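Local atomic coordinates of post-proline cleaving enzyme (Rickettsia typhi, PDB entry 4HVT), a protein that probably acts as a serine oligopeptidase that cuts peptides after proline. Residues D541-S546 against S573-Q578; T455-V460 against R535-N540; E630-S633 against K637-T640. One frame throughout, in Å; residues are numbered along the deposited sequence.

Contact 1: D541-S546 against S573-Q578; sequences DFFAVS and SVAMTQ
Phe-542 and Phe-543, consecutive residues on the helix through 541-546, both lean on the methyl group of Ala-575 in the helix through 573-578. The ring of Phe-542 is the lighter touch. Its first torsion (chi1 -167°, CG opposite the backbone N) carries the ring out toward Ala-575, where CD2 meets the CB of that residue obliquely at 4.1 Å. The same ring packs on Leu-482 of strand 480-483.

Phe-543 does more. Its ring arrives edge-on, with CE1 3.8 Å from the CA of Ala-575 and nearly as close to the CB, so that the rim of the ring rests on the backbone of the facing helix. Around the same rim, CE2 lies 3.3 Å from OE1 of Gln-578, which sits in the plane of the ring. The ring edge is a secondary neighbour of this oxygen, which is hydrogen-bonded outside the two segments: the Gln-536 amide lies alongside, and NE2 of Gln-578 bonds to its OE1, fixing how the Gln-578 amide is rotated. Arg-579 adds a cation-pi interaction to the Phe-543 ring.

One turn further on, Ser-546 folds its hydroxyl back along its own helix: OG donates to the carbonyl O of Phe-542 at 3.1 Å, from above the carbonyl plane. That oxygen also accepts from the backbone N of Ser-546, and the returning OG lies over one face of the Phe-542 ring, offset toward its rim.

No hydrogen bond joins the two segments. Their axes approach to 11.1 Å at 66°, and the two rings fill the gap. Both helices belong to the alpha/beta-hydrolase domain; helix 567-578 follows the probable nucleophile elbow, near which the Phe-542 ring lies.

Contact 2: T455-V460 against R535-N540; sequences TSFDGV and RQTAFN
Phe-457 lays its ring against Asn-540, reaching from the segment 455-460 to the first turns of helix 536-551. From CB the side chain leaves between the backbone N and the carbonyl carbon (chi1 77°), which carries CG to 3.6 Å from ND2 of Asn-540. CD1 comes next, 3.5 Å from that nitrogen and about as close to the Asn-540 CB, and CE1 follows along the same side. ND2 in fact stands over the ring centre, 3.3 Å above the plane, with the amide steeply tilted at 68° to the ring, a placement consistent with an N-H directed at the pi face. The opposite face is backed by the CB of Asp-458. At the tip, CZ meets OG1 of Thr-537 edge-on at 3.7 Å.

The other end of the Asn-540 amide is held within its helix: OD1 accepts a nearly straight bond from NE2 of Gln-536. A water donates to the Asn-540 carbonyl O and accepts weakly from the N of Phe-457, while the neighbouring Ser-456 OG bonds to Asp-541.

Ser-456 to Gly-459 form a type I beta turn, and OD1 of Asp-458 accepts from the N of Val-460, an Asx turn within a beta-hairpin connection.

Contact 3: E630-S633 against K637-T640; sequences ENLS and KYPT
Tyr-638 points its hydroxyl at the backbone of Leu-632 and Ser-633, although the CA atoms of Leu-632 and Tyr-638 are 9.3 Å apart. With CG anti to the carbonyl carbon (chi1 -66°), the ring extends straight toward the facing loop, and its OH accepts from the N of Ser-633 at 3.0 Å with an N-H...O angle of 160°. The carbonyl O of Ser-633 lies near the ring plane at the edge, beside CE2.

Leu-632 approaches the ring differently. Its side chain lies slantwise to the tyrosine, and the CD2 methyl comes to 3.8 Å from CE2, making an off-centre CH-pi contact 4.3 Å from the ring centroid and 29° from the ring normal. Leu-632 also packs against Thr-577 of helix 567-578 and against Val-663 and Leu-664 of helix 655-664.

A water in the plane of the Tyr-638 ring accepts from its OH at 2.6 Å and donates to the carbonyl O of Asn-631 at 2.7 Å. The side-chain amide of Asn-631 turns elsewhere, its ND2 bonding to the carbonyls of Lys-624 and Ala-627 near the end of helix 617-626.

The phenol thus accepts one bond and donates another. This chain, from the Ser-633 N-H through phenol and water to the Asn-631 carbonyl, implies a protonated hydroxyl whose O-H direction is set, while the ring gives Leu-632 an apolar surface.

In the fold
Along the chain, 455-460 comes first, in the hairpin between strands 447-455 and 461-469 at one end of the mixed sheet. Contact 2 closes a long loop of 74 residues by bringing that hairpin to the start of helix 536-551. Contact 1 opens immediately afterwards on the same helix and closes at the end of helix 567-578, and contact 3 is a short local closure in the loop leading to strand 640-646. The three follow in series, neither nested nor crossed. Contact 1 lies between the others: it shares helix 536-551 with contact 2, and its helix 567-578 reaches contact 2 through Val-574 on Phe-539 and contact 3 through Met-576 on Tyr-638.

Contact 1: D541-S546 against S573-Q578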
ATOM      1  N   ASP A 541      -4.653  21.926  -3.711  1.00 15.43           N
ATOM      2  CA  ASP A 541      -4.100  21.323  -4.941  1.00 15.17           C
ATOM      3  C   ASP A 541      -5.177  20.543  -5.668  1.00 15.10           C
ATOM      4  O   ASP A 541      -5.302  20.574  -6.875  1.00 15.03           O
ATOM      5  CB  ASP A 541      -2.948  20.404  -4.612  1.00 14.71           C
ATOM      6  CG  ASP A 541      -1.698  21.165  -4.200  1.00 14.88           C
ATOM      7  OD1 ASP A 541      -1.730  22.397  -4.312  1.00 15.25           O
ATOM      8  OD2 ASP A 541      -0.699  20.530  -3.741  1.00 14.45           O
ATOM      9  N   PHE A 542      -5.969  19.832  -4.896  1.00 15.16           N
ATOM     10  CA  PHE A 542      -7.024  19.012  -5.468  1.00 15.37           C
ATOM     11  C   PHE A 542      -8.078  19.935  -6.134  1.00 16.03           C
ATOM     12  O   PHE A 542      -8.516  19.668  -7.213  1.00 15.89           O
ATOM     13  CB  PHE A 542      -7.652  18.194  -4.343  1.00 15.72           C
ATOM     14  CG  PHE A 542      -8.548  17.088  -4.820  1.00 16.34           C
ATOM     15  CD1 PHE A 542      -8.036  15.986  -5.492  1.00 15.71           C
ATOM     16  CD2 PHE A 542      -9.888  17.116  -4.548  1.00 17.04           C
ATOM     17  CE1 PHE A 542      -8.842  14.953  -5.905  1.00 15.63           C
ATOM     18  CE2 PHE A 542     -10.723  16.096  -5.024  1.00 17.15           C
ATOM     19  CZ  PHE A 542     -10.197  15.018  -5.672  1.00 16.60           C
ATOM     20  N   PHE A 543      -8.454  21.026  -5.485  1.00 16.17           N
ATOM     21  CA  PHE A 543      -9.398  21.991  -6.093  1.00 17.14           C
ATOM     22  C   PHE A 543      -8.827  22.601  -7.397  1.00 17.13           C
ATOM     23  O   PHE A 543      -9.555  22.806  -8.390  1.00 17.60           O
ATOM     24  CB  PHE A 543      -9.774  23.121  -5.118  1.00 17.72           C
ATOM     25  CG  PHE A 543     -10.372  22.650  -3.828  1.00 17.82           C
ATOM     26  CD1 PHE A 543     -11.311  21.623  -3.796  1.00 17.80           C
ATOM     27  CD2 PHE A 543      -9.975  23.223  -2.626  1.00 17.92           C
ATOM     28  CE1 PHE A 543     -11.864  21.212  -2.626  1.00 17.94           C
ATOM     29  CE2 PHE A 543     -10.540  22.816  -1.440  1.00 17.99           C
ATOM     30  CZ  PHE A 543     -11.454  21.788  -1.418  1.00 17.99           C
ATOM     31  N   ALA A 544      -7.536  22.938  -7.378  1.00 16.76           N
ATOM     32  CA  ALA A 544      -6.855  23.480  -8.567  1.00 17.08           C
ATOM     33  C   ALA A 544      -7.002  22.544  -9.778  1.00 17.04           C
ATOM     34  O   ALA A 544      -7.289  22.986 -10.847  1.00 17.78           O
ATOM     35  CB  ALA A 544      -5.396  23.757  -8.273  1.00 16.94           C
ATOM     36  N   VAL A 545      -6.787  21.258  -9.575  1.00 16.49           N
ATOM     37  CA  VAL A 545      -7.026  20.290 -10.627  1.00 16.18           C
ATOM     38  C   VAL A 545      -8.526  20.198 -11.016  1.00 16.66           C
ATOM     39  O   VAL A 545      -8.865  20.207 -12.223  1.00 17.54           O
ATOM     40  CB  VAL A 545      -6.417  18.920 -10.230  1.00 15.35           C
ATOM     41  CG1 VAL A 545      -6.745  17.907 -11.281  1.00 15.19           C
ATOM     42  CG2 VAL A 545      -4.903  19.028 -10.084  1.00 15.08           C
ATOM     43  N   SER A 546      -9.414  20.136 -10.032  1.00 16.84           N
ATOM     44  CA  SER A 546     -10.859  20.032 -10.286  1.00 17.54           C
ATOM     45  C   SER A 546     -11.309  21.221 -11.175  1.00 18.85           C
ATOM     46  O   SER A 546     -11.974  21.048 -12.196  1.00 19.20           O
ATOM     47  CB  SER A 546     -11.638  19.988  -8.955  1.00 17.57           C
ATOM     48  OG  SER A 546     -11.327  18.830  -8.181  1.00 16.67           O
ATOM     49  N   SER A 573     -13.868  13.782   1.653  1.00 12.94           N
ATOM     50  CA  SER A 573     -14.841  14.311   2.567  1.00 13.48           C
ATOM     51  C   SER A 573     -14.600  15.777   2.897  1.00 14.13           C
ATOM     52  O   SER A 573     -15.573  16.513   3.096  1.00 14.90           O
ATOM     53  CB  SER A 573     -14.961  13.462   3.804  1.00 13.35           C
ATOM     54  OG  SER A 573     -13.746  13.370   4.537  1.00 12.65           O
ATOM     55  N   VAL A 574     -13.337  16.211   3.001  1.00 14.04           N
ATOM     56  CA  VAL A 574     -13.022  17.635   3.026  1.00 14.37           C
ATOM     57  C   VAL A 574     -13.467  18.347   1.728  1.00 15.03           C
ATOM     58  O   VAL A 574     -14.083  19.421   1.781  1.00 15.67           O
ATOM     59  CB  VAL A 574     -11.551  17.916   3.269  1.00 14.01           C
ATOM     60  CG1 VAL A 574     -11.287  19.403   3.071  1.00 14.45           C
ATOM     61  CG2 VAL A 574     -11.136  17.420   4.642  1.00 13.87           C
ATOM     62  N   ALA A 575     -13.149  17.768   0.581  1.00 14.84           N
ATOM     63  CA  ALA A 575     -13.452  18.384  -0.695  1.00 15.80           C
ATOM     64  C   ALA A 575     -14.950  18.663  -0.791  1.00 16.64           C
ATOM     65  O   ALA A 575     -15.396  19.736  -1.216  1.00 17.04           O
ATOM     66  CB  ALA A 575     -12.987  17.516  -1.857  1.00 15.50           C
ATOM     67  N   MET A 576     -15.764  17.677  -0.420  1.00 17.13           N
ATOM     68  CA  MET A 576     -17.186  17.776  -0.687  1.00 18.40           C
ATOM     69  C   MET A 576     -17.848  18.687   0.333  1.00 18.61           C
ATOM     70  O   MET A 576     -18.909  19.262   0.053  1.00 18.99           O
ATOM     71  CB  MET A 576     -17.845  16.393  -0.651  1.00 19.43           C
ATOM     72  CG  MET A 576     -17.992  15.745   0.711  1.00 20.18           C
ATOM     73  SD  MET A 576     -18.859  14.151   0.757  1.00 21.81           S
ATOM     74  CE  MET A 576     -20.494  14.713   0.827  1.00 22.95           C
ATOM     75  N   THR A 577     -17.225  18.833   1.503  1.00 18.07           N
ATOM     76  CA  THR A 577     -17.761  19.750   2.483  1.00 18.63           C
ATOM     77  C   THR A 577     -17.260  21.212   2.276  1.00 19.22           C
ATOM     78  O   THR A 577     -17.995  22.138   2.528  1.00 20.34           O
ATOM     79  CB  THR A 577     -17.548  19.277   3.950  1.00 18.54           C
ATOM     80  OG1 THR A 577     -16.154  19.044   4.205  1.00 17.52           O
ATOM     81  CG2 THR A 577     -18.351  17.960   4.234  1.00 18.33           C
ATOM     82  N   GLN A 578     -16.028  21.445   1.848  1.00 19.34           N
ATOM     83  CA  GLN A 578     -15.582  22.821   1.500  1.00 20.40           C
ATOM     84  C   GLN A 578     -16.062  23.364   0.198  1.00 21.58           C
ATOM     85  O   GLN A 578     -16.320  24.593   0.059  1.00 22.87           O
ATOM     86  CB  GLN A 578     -14.056  22.857   1.478  1.00 20.40           C
ATOM     87  CG  GLN A 578     -13.473  22.782   2.805  1.00 20.67           C
ATOM     88  CD  GLN A 578     -11.975  23.005   2.812  1.00 20.34           C
ATOM     89  OE1 GLN A 578     -11.339  23.029   1.780  1.00 21.43           O
ATOM     90  NE2 GLN A 578     -11.431  23.212   3.977  1.00 20.78           N
TER

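Contact 2: T455-V460 against R535-N540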
ATOM      1  N   THR A 455      -2.247  24.954 -11.836  1.00 20.41           N
ATOM      2  CA  THR A 455      -1.647  25.964 -10.972  1.00 19.97           C
ATOM      3  C   THR A 455      -2.414  26.100  -9.680  1.00 19.51           C
ATOM      4  O   THR A 455      -3.599  26.468  -9.631  1.00 19.73           O
ATOM      5  CB  THR A 455      -1.438  27.283 -11.735  1.00 21.09           C
ATOM      6  OG1 THR A 455      -0.663  26.974 -12.910  1.00 21.05           O
ATOM      7  CG2 THR A 455      -0.656  28.231 -10.923  1.00 21.71           C
ATOM      8  N   SER A 456      -1.726  25.846  -8.587  1.00 19.24           N
ATOM      9  CA  SER A 456      -2.390  25.887  -7.298  1.00 19.77           C
ATOM     10  C   SER A 456      -2.428  27.305  -6.760  1.00 20.75           C
ATOM     11  O   SER A 456      -1.889  28.257  -7.384  1.00 21.48           O
ATOM     12  CB  SER A 456      -1.754  24.931  -6.311  1.00 18.95           C
ATOM     13  OG  SER A 456      -2.611  24.670  -5.182  1.00 19.11           O
ATOM     14  N   PHE A 457      -3.103  27.440  -5.636  1.00 21.66           N
ATOM     15  CA  PHE A 457      -3.344  28.732  -4.989  1.00 22.76           C
ATOM     16  C   PHE A 457      -2.104  29.572  -4.727  1.00 23.43           C
ATOM     17  O   PHE A 457      -2.231  30.812  -4.678  1.00 24.63           O
ATOM     18  CB  PHE A 457      -4.091  28.551  -3.660  1.00 23.83           C
ATOM     19  CG  PHE A 457      -3.218  28.072  -2.532  1.00 23.63           C
ATOM     20  CD1 PHE A 457      -2.643  26.800  -2.574  1.00 23.64           C
ATOM     21  CD2 PHE A 457      -2.961  28.878  -1.405  1.00 25.08           C
ATOM     22  CE1 PHE A 457      -1.853  26.319  -1.543  1.00 22.81           C
ATOM     23  CE2 PHE A 457      -2.139  28.383  -0.372  1.00 24.68           C
ATOM     24  CZ  PHE A 457      -1.606  27.122  -0.437  1.00 24.08           C
ATOM     25  N   ASP A 458      -0.946  28.928  -4.553  1.00 22.25           N
ATOM     26  CA  ASP A 458       0.356  29.595  -4.280  1.00 22.47           C
ATOM     27  C   ASP A 458       1.298  29.614  -5.488  1.00 22.93           C
ATOM     28  O   ASP A 458       2.507  29.850  -5.356  1.00 23.75           O
ATOM     29  CB  ASP A 458       1.052  28.954  -3.054  1.00 21.66           C
ATOM     30  CG  ASP A 458       1.431  27.501  -3.280  1.00 20.73           C
ATOM     31  OD1 ASP A 458       1.027  26.942  -4.334  1.00 20.00           O
ATOM     32  OD2 ASP A 458       2.076  26.898  -2.386  1.00 19.87           O
ATOM     33  N   GLY A 459       0.770  29.358  -6.683  1.00 23.31           N
ATOM     34  CA  GLY A 459       1.591  29.328  -7.917  1.00 23.42           C
ATOM     35  C   GLY A 459       2.322  28.021  -8.256  1.00 22.36           C
ATOM     36  O   GLY A 459       2.812  27.844  -9.410  1.00 22.77           O
ATOM     37  N   VAL A 460       2.421  27.104  -7.290  1.00 21.34           N
ATOM     38  CA  VAL A 460       3.007  25.757  -7.507  1.00 20.10           C
ATOM     39  C   VAL A 460       2.211  24.904  -8.524  1.00 19.58           C
ATOM     40  O   VAL A 460       0.967  24.822  -8.496  1.00 18.39           O
ATOM     41  CB  VAL A 460       3.142  24.997  -6.130  1.00 19.95           C
ATOM     42  CG1 VAL A 460       3.680  23.578  -6.285  1.00 19.23           C
ATOM     43  CG2 VAL A 460       4.068  25.734  -5.154  1.00 20.37           C
ATOM     44  N   ARG A 535      -2.170  20.861   6.063  1.00 14.50           N
ATOM     45  CA  ARG A 535      -2.961  19.941   5.221  1.00 13.73           C
ATOM     46  C   ARG A 535      -3.822  20.644   4.170  1.00 14.06           C
ATOM     47  O   ARG A 535      -4.068  20.088   3.077  1.00 13.69           O
ATOM     48  CB  ARG A 535      -3.868  19.005   6.044  1.00 13.63           C
ATOM     49  CG  ARG A 535      -3.409  17.542   6.080  1.00 12.77           C
ATOM     50  CD  ARG A 535      -3.461  16.907   4.697  1.00 12.47           C
ATOM     51  NE  ARG A 535      -3.342  15.440   4.737  1.00 11.75           N
ATOM     52  CZ  ARG A 535      -2.189  14.784   4.882  1.00 11.22           C
ATOM     53  NH1 ARG A 535      -1.050  15.431   4.989  1.00 11.19           N
ATOM     54  NH2 ARG A 535      -2.218  13.466   4.948  1.00 10.88           N
ATOM     55  N   GLN A 536      -4.313  21.836   4.503  1.00 14.37           N
ATOM     56  CA  GLN A 536      -5.110  22.568   3.513  1.00 15.02           C
ATOM     57  C   GLN A 536      -4.436  22.766   2.161  1.00 15.35           C
ATOM     58  O   GLN A 536      -5.135  22.915   1.133  1.00 16.24           O
ATOM     59  CB  GLN A 536      -5.558  23.909   4.111  1.00 15.52           C
ATOM     60  CG  GLN A 536      -6.512  24.662   3.228  1.00 15.98           C
ATOM     61  CD  GLN A 536      -7.884  23.978   3.127  1.00 16.00           C
ATOM     62  OE1 GLN A 536      -8.428  23.498   4.096  1.00 16.00           O
ATOM     63  NE2 GLN A 536      -8.439  23.929   1.923  1.00 16.34           N
ATOM     64  N   THR A 537      -3.101  22.730   2.117  1.00 15.43           N
ATOM     65  CA  THR A 537      -2.369  22.827   0.879  1.00 15.24           C
ATOM     66  C   THR A 537      -2.718  21.623  -0.057  1.00 14.65           C
ATOM     67  O   THR A 537      -2.975  21.825  -1.249  1.00 14.94           O
ATOM     68  CB  THR A 537      -0.856  22.964   1.154  1.00 15.44           C
ATOM     69  OG1 THR A 537      -0.590  24.244   1.722  1.00 16.70           O
ATOM     70  CG2 THR A 537      -0.008  22.785  -0.142  1.00 15.47           C
ATOM     71  N   ALA A 538      -2.803  20.421   0.488  1.00 13.45           N
ATOM     72  CA  ALA A 538      -3.185  19.252  -0.301  1.00 12.75           C
ATOM     73  C   ALA A 538      -4.567  19.461  -0.901  1.00 13.26           C
ATOM     74  O   ALA A 538      -4.793  19.202  -2.082  1.00 13.25           O
ATOM     75  CB  ALA A 538      -3.169  17.979   0.552  1.00 12.03           C
ATOM     76  N   PHE A 539      -5.487  19.936  -0.084  1.00 13.45           N
ATOM     77  CA  PHE A 539      -6.849  20.085  -0.491  1.00 14.13           C
ATOM     78  C   PHE A 539      -6.970  21.156  -1.602  1.00 14.90           C
ATOM     79  O   PHE A 539      -7.660  20.951  -2.570  1.00 15.00           O
ATOM     80  CB  PHE A 539      -7.759  20.405   0.686  1.00 14.36           C
ATOM     81  CG  PHE A 539      -7.566  19.498   1.921  1.00 13.56           C
ATOM     82  CD1 PHE A 539      -7.314  18.132   1.811  1.00 13.04           C
ATOM     83  CD2 PHE A 539      -7.692  20.013   3.197  1.00 13.95           C
ATOM     84  CE1 PHE A 539      -7.132  17.314   2.917  1.00 12.59           C
ATOM     85  CE2 PHE A 539      -7.533  19.189   4.298  1.00 13.37           C
ATOM     86  CZ  PHE A 539      -7.256  17.839   4.159  1.00 12.85           C
ATOM     87  N   ASN A 540      -6.243  22.263  -1.437  1.00 15.52           N
ATOM     88  CA  ASN A 540      -6.202  23.319  -2.435  1.00 16.10           C
ATOM     89  C   ASN A 540      -5.670  22.786  -3.763  1.00 15.98           C
ATOM     90  O   ASN A 540      -6.199  23.136  -4.813  1.00 16.32           O
ATOM     91  CB  ASN A 540      -5.317  24.467  -1.979  1.00 16.76           C
ATOM     92  CG  ASN A 540      -5.931  25.251  -0.837  1.00 17.49           C
ATOM     93  OD1 ASN A 540      -7.123  25.137  -0.546  1.00 18.08           O
ATOM     94  ND2 ASN A 540      -5.123  26.081  -0.212  1.00 18.18           N
TER
HETATM   95  O   HOH W   1      -5.787  26.054  -5.207  1.00 26.50           O

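Contact 3: E630-S633 against K637-T640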
ATOM      1  N   GLU A 630     -16.921  18.915  11.533  1.00 20.90           N
ATOM      2  CA  GLU A 630     -16.993  20.283  12.079  1.00 23.04           C
ATOM      3  C   GLU A 630     -17.469  21.332  11.061  1.00 23.38           C
ATOM      4  O   GLU A 630     -17.637  22.516  11.403  1.00 24.45           O
ATOM      5  CB  GLU A 630     -15.641  20.739  12.595  1.00 23.78           C
ATOM      6  CG  GLU A 630     -15.142  19.961  13.794  1.00 25.68           C
ATOM      7  CD  GLU A 630     -15.985  20.185  15.051  1.00 27.16           C
ATOM      8  OE1 GLU A 630     -16.074  21.345  15.539  1.00 32.38           O
ATOM      9  OE2 GLU A 630     -16.582  19.211  15.553  1.00 27.30           O
ATOM     10  N   ASN A 631     -17.728  20.926   9.827  1.00 22.35           N
ATOM     11  CA  ASN A 631     -18.006  21.895   8.760  1.00 23.86           C
ATOM     12  C   ASN A 631     -19.152  21.350   7.915  1.00 23.93           C
ATOM     13  O   ASN A 631     -19.131  21.411   6.719  1.00 25.60           O
ATOM     14  CB  ASN A 631     -16.756  22.198   7.920  1.00 23.26           C
ATOM     15  CG  ASN A 631     -15.709  22.974   8.717  1.00 23.43           C
ATOM     16  OD1 ASN A 631     -15.800  24.212   8.852  1.00 24.63           O
ATOM     17  ND2 ASN A 631     -14.785  22.253   9.331  1.00 22.12           N
ATOM     18  N   LEU A 632     -20.155  20.801   8.577  1.00 25.45           N
ATOM     19  CA  LEU A 632     -21.355  20.295   7.907  1.00 26.64           C
ATOM     20  C   LEU A 632     -22.594  21.119   8.268  1.00 27.20           C
ATOM     21  O   LEU A 632     -22.870  21.369   9.417  1.00 26.50           O
ATOM     22  CB  LEU A 632     -21.651  18.880   8.332  1.00 27.26           C
ATOM     23  CG  LEU A 632     -21.014  17.674   7.685  1.00 26.68           C
ATOM     24  CD1 LEU A 632     -21.497  16.458   8.444  1.00 26.73           C
ATOM     25  CD2 LEU A 632     -21.316  17.490   6.234  1.00 27.35           C
ATOM     26  N   SER A 633     -23.406  21.445   7.279  1.00 28.39           N
ATOM     27  CA  SER A 633     -24.630  22.210   7.542  1.00 30.35           C
ATOM     28  C   SER A 633     -25.816  21.385   7.095  1.00 31.20           C
ATOM     29  O   SER A 633     -25.806  20.877   5.980  1.00 30.31           O
ATOM     30  CB  SER A 633     -24.566  23.528   6.755  1.00 31.90           C
ATOM     31  OG  SER A 633     -25.810  24.198   6.725  1.00 33.56           O
ATOM     32  N   LYS A 637     -26.932  21.296   0.283  1.00 27.06           N
ATOM     33  CA  LYS A 637     -26.950  20.103  -0.585  1.00 26.54           C
ATOM     34  C   LYS A 637     -25.537  19.682  -0.764  1.00 25.19           C
ATOM     35  O   LYS A 637     -24.794  20.468  -1.270  1.00 25.30           O
ATOM     36  CB  LYS A 637     -27.509  20.412  -1.969  1.00 27.44           C
ATOM     37  N   TYR A 638     -25.192  18.462  -0.378  1.00 24.02           N
ATOM     38  CA  TYR A 638     -23.855  17.902  -0.720  1.00 23.20           C
ATOM     39  C   TYR A 638     -23.984  16.978  -1.928  1.00 22.94           C
ATOM     40  O   TYR A 638     -25.066  16.465  -2.239  1.00 23.86           O
ATOM     41  CB  TYR A 638     -23.253  17.229   0.528  1.00 22.84           C
ATOM     42  CG  TYR A 638     -22.964  18.236   1.590  1.00 23.17           C
ATOM     43  CD1 TYR A 638     -21.892  19.113   1.461  1.00 23.17           C
ATOM     44  CD2 TYR A 638     -23.781  18.363   2.739  1.00 23.77           C
ATOM     45  CE1 TYR A 638     -21.627  20.071   2.432  1.00 23.52           C
ATOM     46  CE2 TYR A 638     -23.535  19.318   3.691  1.00 24.03           C
ATOM     47  CZ  TYR A 638     -22.481  20.176   3.542  1.00 23.95           C
ATOM     48  OH  TYR A 638     -22.246  21.120   4.523  1.00 26.72           O
ATOM     49  N   PRO A 639     -22.854  16.773  -2.645  1.00 22.42           N
ATOM     50  CA  PRO A 639     -22.895  15.801  -3.726  1.00 22.35           C
ATOM     51  C   PRO A 639     -23.191  14.442  -3.095  1.00 22.12           C
ATOM     52  O   PRO A 639     -22.769  14.199  -1.953  1.00 21.14           O
ATOM     53  CB  PRO A 639     -21.492  15.857  -4.340  1.00 21.64           C
ATOM     54  CG  PRO A 639     -20.662  16.639  -3.430  1.00 21.40           C
ATOM     55  CD  PRO A 639     -21.544  17.387  -2.452  1.00 21.60           C
ATOM     56  N   THR A 640     -23.926  13.605  -3.835  1.00 22.43           N
ATOM     57  CA  THR A 640     -24.251  12.240  -3.430  1.00 22.08           C
ATOM     58  C   THR A 640     -22.951  11.518  -3.149  1.00 20.61           C
ATOM     59  O   THR A 640     -22.002  11.650  -3.912  1.00 19.47           O
ATOM     60  CB  THR A 640     -25.049  11.486  -4.513  1.00 23.50           C
ATOM     61  OG1 THR A 640     -25.495  10.216  -4.026  1.00 24.73           O
ATOM     62  CG2 THR A 640     -24.311  11.330  -5.840  1.00 23.72           C
TER
HETATM   63  O   HOH W   2     -20.120  22.648   4.528  1.00 24.47           O